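Local atomic coordinates of Lmo2241 protein (Listeria monocytogenes, PDB entry 4HAM), a protein that probably binds DNA and regulates transcription as a dimeric member of the GntR family, with a winged helix-turn-helix domain and a helical dimerisation region. Residues A[12-15]-A[16-19]; A[108-111]-A[112-116]; A[121-124]-A[125-129]. All coordinates share one frame; numbering follows the deposited sequence. Where two conformers were deposited one is given.

Each of the three contacts is local and marks a helix end. Interaction 1 starts helix 15-29 of the winged helix-turn-helix part, whereas interactions 2 and 3 belong to the first turns and the last turns of helix 112-127. On that shared helix the centres lie about 19 Å apart, with nearest atoms about 5 Å apart. Interaction 1 is about 20 Å from interaction 3 and about 26 Å from interaction 2, centre to centre, and touches neither. All three nevertheless reach the second subunit. Beside interaction 1 a sulfate ion, probably from the crystallisation liquor, bridges the chains by bonding Gln12, Ser11 and Thr96 of the second subunit.

Interaction 1 (A[12-15]-A[16-19]); sequences QLPI and YEQI. With SO4 (sulfate ion), chain B.
Leu13 and Gln18 are joined by a hydrogen bond that ties the incoming loop to the first turn of helix 15-29: Gln18 NE2 lies 2.8 Å from Leu13 O, with an N-H...O angle of 165°. Leu13 O lies close to the plane of the Gln18 amide, and the angle shows a nearly straight bond, although the donor itself is tilted 29° from the carbonyl plane of Leu13. The extended Gln18 chain runs back past Pro14, its CG 3.9 Å from Leu13 CB, and its NE2 also donates to Asn8 O; two bonds therefore fix the rotation of this buried amide. Pro14 occupies the N-cap position, and its O accepts from Gln18 N at 3.1 Å and, only weakly, from Glu17 N. One residue further along, Ile19 N donates to Ile15 O (3.1 Å), and Ile19 packs against Ala58 of helix 52-64. This is the opening of the first helix of the GntR-type winged helix-turn-helix domain, resting on helix 52-64. The opposite character prevails around Pro14, which is exposed. Its CB meets Tyr16 CD2 at 3.7 Å, the ring being approached obliquely while the two side chains run side by side in the same direction. Tyr16 CG lies between its backbone N and carbonyl carbon (chi1 88°), which brings the ring alongside the proline; Lys57 makes a cation-pi contact with that ring. Glu17 OE1 comes to 3.3 Å from Pro14 CD and 3.9 Å from Leu13 CD2, but Glu17 was modelled in two conformers, so this approach is tentative. Beyond Leu13, which packs on Glu100 of the second subunit, Gln12 N donates to O4 of the sulfate at 3.2 Å, and the exposed Gln12 side chain leads away from the helix.

Interaction 2 (A[108-111]-A[112-116]); sequences LGVN and IEEIH
Asn111 and Glu114 exchange bonds in both directions, each side chain accepting from the other's backbone N-H, and so form a capping box at the start of helix 112-127. Asn111 OD1 takes Glu114 N at 2.8 Å, the donor standing almost in line with the side-chain carbonyl (C=O...N 169°). In return Asn111 N donates to Glu114 OE1 at 2.9 Å, using the anti lone pair of the carboxylate. The two side chains cross at about a right angle, with amide and carboxylate planes 38° apart. Asn111 CG sits between its backbone N and carbonyl carbon (chi1 63°), a torsion that swings OD1 over the first turn. The negative Glu114 would be expected to interact favourably with the helix N-terminus; its second deposited conformer suggests, however, that the reciprocal bond may not be permanent. Beneath the box, Val110 CG1 touches Glu114 CB at 3.7 Å and Ile115 CG1 at 3.9 Å. Linking the residue before the N-cap to the fourth helical residue, the latter pair makes a hydrophobic staple. Gly109, with positive phi in a Schellman motif, closes helix 88-107 just ahead, so the end of one helix and the start of the next are each capped within a few residues. Val110 and Ile115 both lean on Leu105 of helix 88-107, while Val110 packs on Leu91 of the second subunit and His116 NE2 is hydrogen-bonded to Asp120 of that subunit.

Interaction 3 (A[121-124]-A[125-129]); sequences EYSQ and DIIGG
Four successive i+4 to i backbone bonds carry the chain through residues 121-128: Asp125 N to Glu121 O (3.0 Å), Ile126 N to Tyr122 O (2.9 Å), Ile127 N to Ser123 O (3.0 Å) and Gly128 N to Gln124 O (3.0 Å). The side chains pack closely over the carbonyls one turn earlier. Ile126 lays its CG1 3.2 Å from Tyr122 O, with CD1 following close behind; CG1 is anti to the carbonyl carbon of its own residue (chi1 -74°), which directs the branch back along the helix. Ile127 repeats this over Ser123, its CG1 3.3 Å from Ser123 O, and its CD1 end then reaches the hydroxyl, 3.7 Å from Ser123 OG. With OG anti to the backbone N (chi1 177°), the hydroxyl is set beside its own carbonyl carbon, on the side where Ile127 CD1 arrives. Their burial differs: Ile126 is buried between Val28 of helix 15-29 and Leu103 of the second subunit, whereas Ile127 is exposed. Asp125 sits with CB 3.5 Å from Glu121 O, while its carboxylate turns outward to a salt bridge from OD2 to Lys99 of the second subunit; Asp125 was modelled in two conformers, so that link may be partial. Gln124 O also receives a bond from a water; the same water's close approach to Gly128 O is too short to be trusted. Near the end, Ile126 O accepts from Lys29 NZ, so a positive charge lies close to the C-terminal carbonyls. Gly128 leaves helical geometry with a positive phi of 71°, which breaks the helix. A glycine at a helix C-terminus is a common stop signal, and here it ends a helix that, with helix 88-107 and their counterparts in the other subunit, is consistent with a four-helix bundle at the dimer interface.

Interaction 1 (A[12-15]-A[16-19])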
loop_
_atom_site.group_PDB
_atom_site.type_symbol
_atom_site.label_atom_id
_atom_site.label_comp_id
_atom_site.label_asym_id
_atom_site.label_seq_id
_atom_site.Cartn_x
_atom_site.Cartn_y
_atom_site.Cartn_z
ATOM N N GLN A 12 -4.858 -10.757 -2.282
ATOM C CA GLN A 12 -4.068 -10.439 -1.099
ATOM C C GLN A 12 -4.898 -9.699 -0.043
ATOM O O GLN A 12 -4.532 -9.672 1.130
ATOM C CB GLN A 12 -2.833 -9.615 -1.471
ATOM C CG GLN A 12 -1.580 -10.444 -1.738
ATOM C CD GLN A 12 -0.495 -10.219 -0.694
ATOM O OE1 GLN A 12 0.293 -9.274 -0.793
ATOM N NE2 GLN A 12 -0.450 -11.086 0.316
ATOM N N LEU A 13 -6.013 -9.101 -0.456
ATOM C CA LEU A 13 -6.865 -8.388 0.489
ATOM C C LEU A 13 -7.893 -9.325 1.128
ATOM O O LEU A 13 -8.612 -10.037 0.423
ATOM C CB LEU A 13 -7.590 -7.229 -0.195
ATOM C CG LEU A 13 -6.812 -6.184 -1.001
ATOM C CD1 LEU A 13 -7.770 -5.087 -1.478
ATOM C CD2 LEU A 13 -5.686 -5.592 -0.179
ATOM N N PRO A 14 -7.957 -9.333 2.470
ATOM C CA PRO A 14 -8.985 -10.095 3.192
ATOM C C PRO A 14 -10.371 -9.717 2.689
ATOM O O PRO A 14 -10.557 -8.595 2.212
ATOM C CB PRO A 14 -8.813 -9.623 4.637
ATOM C CG PRO A 14 -7.375 -9.237 4.725
ATOM C CD PRO A 14 -7.051 -8.623 3.388
ATOM N N ILE A 15 -11.328 -10.633 2.782
ATOM C CA ILE A 15 -12.681 -10.345 2.314
ATOM C C ILE A 15 -13.251 -9.074 2.947
ATOM O O ILE A 15 -13.866 -8.269 2.253
ATOM C CB ILE A 15 -13.659 -11.527 2.563
ATOM C CG1 ILE A 15 -13.128 -12.803 1.903
ATOM C CG2 ILE A 15 -15.045 -11.200 2.014
ATOM C CD1 ILE A 15 -12.748 -12.620 0.478
ATOM N N TYR A 16 -13.055 -8.888 4.250
ATOM C CA TYR A 16 -13.654 -7.722 4.903
ATOM C C TYR A 16 -13.093 -6.429 4.278
ATOM O O TYR A 16 -13.829 -5.461 4.085
ATOM C CB TYR A 16 -13.480 -7.753 6.438
ATOM C CG TYR A 16 -12.192 -7.125 6.926
ATOM C CD1 TYR A 16 -12.141 -5.778 7.286
ATOM C CD2 TYR A 16 -11.025 -7.872 7.014
ATOM C CE1 TYR A 16 -10.969 -5.200 7.713
ATOM C CE2 TYR A 16 -9.845 -7.301 7.447
ATOM C CZ TYR A 16 -9.824 -5.965 7.797
ATOM O OH TYR A 16 -8.646 -5.393 8.228
ATOM N N GLU A 17 -11.809 -6.443 3.936
ATOM C CA GLU A 17 -11.163 -5.272 3.357
ATOM C C GLU A 17 -11.666 -4.994 1.943
ATOM O O GLU A 17 -11.784 -3.839 1.532
ATOM C CB GLU A 17 -9.637 -5.436 3.366
ATOM C CG GLU A 17 -8.896 -4.227 2.833
ATOM C CD GLU A 17 -7.417 -4.254 3.138
ATOM O OE1 GLU A 17 -6.907 -5.325 3.529
ATOM O OE2 GLU A 17 -6.762 -3.199 2.996
ATOM N N GLN A 18 -11.957 -6.056 1.199
ATOM C CA GLN A 18 -12.508 -5.917 -0.141
ATOM C C GLN A 18 -13.856 -5.212 -0.058
ATOM O O GLN A 18 -14.153 -4.312 -0.855
ATOM C CB GLN A 18 -12.638 -7.290 -0.813
ATOM C CG GLN A 18 -11.296 -7.891 -1.174
ATOM C CD GLN A 18 -11.420 -9.195 -1.936
ATOM O OE1 GLN A 18 -12.181 -9.292 -2.896
ATOM N NE2 GLN A 18 -10.669 -10.206 -1.508
ATOM N N ILE A 19 -14.656 -5.607 0.935
ATOM C CA ILE A 19 -15.953 -4.972 1.170
ATOM C C ILE A 19 -15.791 -3.510 1.529
ATOM O O ILE A 19 -16.487 -2.655 0.978
ATOM C CB ILE A 19 -16.731 -5.698 2.273
ATOM C CG1 ILE A 19 -17.059 -7.123 1.797
ATOM C CG2 ILE A 19 -18.015 -4.946 2.622
ATOM C CD1 ILE A 19 -17.701 -7.979 2.881
HETATM S S SO4 B . -4.025 -9.437 -5.819
HETATM O O1 SO4 B . -4.395 -10.705 -6.447
HETATM O O2 SO4 B . -3.404 -8.561 -6.811
HETATM O O3 SO4 B . -5.221 -8.793 -5.287
HETATM O O4 SO4 B . -3.084 -9.688 -4.733
#

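Interaction 2 (A[108-111]-A[112-116])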
loop_
_atom_site.group_PDB
_atom_site.type_symbol
_atom_site.label_atom_id
_atom_site.label_comp_id
_atom_site.label_asym_id
_atom_site.label_seq_id
_atom_site.Cartn_x
_atom_site.Cartn_y
_atom_site.Cartn_z
ATOM N N LEU A 108 11.311 -2.805 -8.800
ATOM C CA LEU A 108 10.960 -3.846 -9.752
ATOM C C LEU A 108 11.150 -3.395 -11.204
ATOM O O LEU A 108 10.806 -4.120 -12.136
ATOM C CB LEU A 108 9.525 -4.303 -9.513
ATOM C CG LEU A 108 9.304 -5.059 -8.198
ATOM C CD1 LEU A 108 7.834 -5.133 -7.866
ATOM C CD2 LEU A 108 9.893 -6.464 -8.289
ATOM N N GLY A 109 11.689 -2.199 -11.393
ATOM C CA GLY A 109 12.049 -1.744 -12.725
ATOM C C GLY A 109 10.995 -0.923 -13.442
ATOM O O GLY A 109 11.115 -0.687 -14.642
ATOM N N VAL A 110 9.967 -0.481 -12.717
ATOM C CA VAL A 110 8.920 0.352 -13.305
ATOM C C VAL A 110 9.324 1.822 -13.187
ATOM O O VAL A 110 9.562 2.316 -12.091
ATOM C CB VAL A 110 7.571 0.129 -12.595
ATOM C CG1 VAL A 110 6.461 0.948 -13.249
ATOM C CG2 VAL A 110 7.206 -1.351 -12.592
ATOM N N ASN A 111 9.414 2.529 -14.306
ATOM C CA ASN A 111 9.848 3.919 -14.238
ATOM C C ASN A 111 8.721 4.874 -13.869
ATOM O O ASN A 111 7.546 4.503 -13.891
ATOM C CB ASN A 111 10.604 4.360 -15.503
ATOM C CG ASN A 111 9.755 4.305 -16.760
ATOM O OD1 ASN A 111 8.589 4.703 -16.763
ATOM N ND2 ASN A 111 10.352 3.822 -17.850
ATOM N N ILE A 112 9.087 6.099 -13.516
ATOM C CA ILE A 112 8.107 7.079 -13.052
ATOM C C ILE A 112 7.076 7.406 -14.138
ATOM O O ILE A 112 5.913 7.688 -13.833
ATOM C CB ILE A 112 8.804 8.363 -12.530
ATOM C CG1 ILE A 112 7.783 9.311 -11.917
ATOM C CG2 ILE A 112 9.606 9.040 -13.635
ATOM C CD1 ILE A 112 6.973 8.672 -10.839
ATOM N N GLU A 113 7.495 7.345 -15.401
ATOM C CA GLU A 113 6.573 7.576 -16.512
ATOM C C GLU A 113 5.456 6.534 -16.514
ATOM O O GLU A 113 4.288 6.873 -16.678
ATOM C CB GLU A 113 7.297 7.568 -17.863
ATOM C CG GLU A 113 6.358 7.668 -19.059
ATOM C CD GLU A 113 7.091 7.802 -20.396
ATOM O OE1 GLU A 113 7.846 6.875 -20.770
ATOM O OE2 GLU A 113 6.905 8.837 -21.074
ATOM N N GLU A 114 5.840 5.274 -16.326
ATOM C CA GLU A 114 4.893 4.166 -16.258
ATOM C C GLU A 114 3.997 4.278 -15.022
ATOM O O GLU A 114 2.817 3.937 -15.063
ATOM C CB GLU A 114 5.640 2.827 -16.273
ATOM C CG GLU A 114 6.375 2.551 -17.575
ATOM C CD GLU A 114 7.277 1.323 -17.520
ATOM O OE1 GLU A 114 8.093 1.208 -16.577
ATOM O OE2 GLU A 114 7.174 0.475 -18.432
ATOM N N ILE A 115 4.565 4.763 -13.924
ATOM C CA ILE A 115 3.812 4.976 -12.694
ATOM C C ILE A 115 2.733 6.059 -12.844
ATOM O O ILE A 115 1.604 5.869 -12.391
ATOM C CB ILE A 115 4.745 5.298 -11.498
ATOM C CG1 ILE A 115 5.578 4.069 -11.144
ATOM C CG2 ILE A 115 3.940 5.732 -10.282
ATOM C CD1 ILE A 115 6.690 4.354 -10.142
ATOM N N HIS A 116 3.066 7.176 -13.493
ATOM C CA HIS A 116 2.066 8.205 -13.761
ATOM C C HIS A 116 0.923 7.655 -14.615
ATOM O O HIS A 116 -0.238 7.986 -14.391
ATOM C CB HIS A 116 2.680 9.425 -14.453
ATOM C CG HIS A 116 3.509 10.280 -13.549
ATOM N ND1 HIS A 116 3.001 10.877 -12.417
ATOM C CD2 HIS A 116 4.815 10.637 -13.608
ATOM C CE1 HIS A 116 3.955 11.559 -11.814
ATOM N NE2 HIS A 116 5.068 11.432 -12.518
#

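Interaction 3 (A[121-124]-A[125-129])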
loop_
_atom_site.group_PDB
_atom_site.type_symbol
_atom_site.label_atom_id
_atom_site.label_comp_id
_atom_site.label_asym_id
_atom_site.label_seq_id
_atom_site.Cartn_x
_atom_site.Cartn_y
_atom_site.Cartn_z
ATOM N N GLU A 121 -4.715 5.633 -15.000
ATOM C CA GLU A 121 -5.606 4.526 -15.332
ATOM C C GLU A 121 -6.437 4.091 -14.119
ATOM O O GLU A 121 -7.639 3.886 -14.232
ATOM C CB GLU A 121 -4.803 3.349 -15.895
ATOM C CG GLU A 121 -4.143 3.668 -17.221
ATOM C CD GLU A 121 -3.223 2.564 -17.720
ATOM O OE1 GLU A 121 -2.961 1.605 -16.959
ATOM O OE2 GLU A 121 -2.760 2.664 -18.879
ATOM N N TYR A 122 -5.792 3.962 -12.964
ATOM C CA TYR A 122 -6.488 3.552 -11.741
ATOM C C TYR A 122 -7.444 4.634 -11.253
ATOM O O TYR A 122 -8.580 4.352 -10.851
ATOM C CB TYR A 122 -5.484 3.201 -10.643
ATOM C CG TYR A 122 -4.676 1.970 -10.966
ATOM C CD1 TYR A 122 -5.158 1.022 -11.862
ATOM C CD2 TYR A 122 -3.432 1.760 -10.399
ATOM C CE1 TYR A 122 -4.427 -0.107 -12.170
ATOM C CE2 TYR A 122 -2.691 0.622 -10.701
ATOM C CZ TYR A 122 -3.192 -0.304 -11.587
ATOM O OH TYR A 122 -2.465 -1.436 -11.902
ATOM N N SER A 123 -6.979 5.875 -11.309
ATOM C CA SER A 123 -7.824 7.011 -10.995
ATOM C C SER A 123 -9.099 7.009 -11.846
ATOM O O SER A 123 -10.201 7.186 -11.320
ATOM C CB SER A 123 -7.062 8.322 -11.188
ATOM O OG SER A 123 -7.915 9.425 -10.956
ATOM N N GLN A 124 -8.954 6.798 -13.154
ATOM C CA GLN A 124 -10.110 6.776 -14.050
ATOM C C GLN A 124 -11.042 5.604 -13.749
ATOM O O GLN A 124 -12.267 5.739 -13.841
ATOM C CB GLN A 124 -9.675 6.726 -15.526
ATOM C CG GLN A 124 -8.928 7.975 -16.007
ATOM C CD GLN A 124 -9.827 9.190 -16.074
ATOM O OE1 GLN A 124 -9.908 9.966 -15.124
ATOM N NE2 GLN A 124 -10.525 9.351 -17.196
ATOM N N ASP A 125 -10.468 4.462 -13.386
ATOM C CA ASP A 125 -11.264 3.276 -13.086
ATOM C C ASP A 125 -12.046 3.471 -11.782
ATOM O O ASP A 125 -13.168 2.992 -11.637
ATOM C CB ASP A 125 -10.368 2.044 -12.992
ATOM C CG ASP A 125 -11.145 0.778 -12.692
ATOM O OD1 ASP A 125 -11.804 0.240 -13.605
ATOM O OD2 ASP A 125 -11.086 0.311 -11.539
ATOM N N ILE A 126 -11.445 4.186 -10.842
ATOM C CA ILE A 126 -12.089 4.475 -9.569
ATOM C C ILE A 126 -13.236 5.467 -9.742
ATOM O O ILE A 126 -14.343 5.232 -9.258
ATOM C CB ILE A 126 -11.040 4.981 -8.557
ATOM C CG1 ILE A 126 -10.196 3.802 -8.087
ATOM C CG2 ILE A 126 -11.700 5.698 -7.374
ATOM C CD1 ILE A 126 -8.833 4.189 -7.529
ATOM N N ILE A 127 -12.980 6.550 -10.468
ATOM C CA ILE A 127 -13.998 7.572 -10.719
ATOM C C ILE A 127 -15.158 7.028 -11.538
ATOM O O ILE A 127 -16.313 7.423 -11.360
ATOM C CB ILE A 127 -13.376 8.823 -11.378
ATOM C CG1 ILE A 127 -12.398 9.471 -10.399
ATOM C CG2 ILE A 127 -14.442 9.805 -11.808
ATOM C CD1 ILE A 127 -11.464 10.495 -11.032
ATOM N N GLY A 128 -14.861 6.092 -12.431
ATOM C CA GLY A 128 -15.910 5.406 -13.156
ATOM C C GLY A 128 -16.630 6.260 -14.188
ATOM O O GLY A 128 -16.060 7.175 -14.769
ATOM N N GLY A 129 -17.898 5.953 -14.411
ATOM C CA GLY A 129 -18.707 6.717 -15.338
ATOM C C GLY A 129 -19.465 7.830 -14.638
ATOM O O GLY A 129 -18.877 8.678 -13.973
HETATM O O HOH W 1 -13.724 7.676 -15.545
#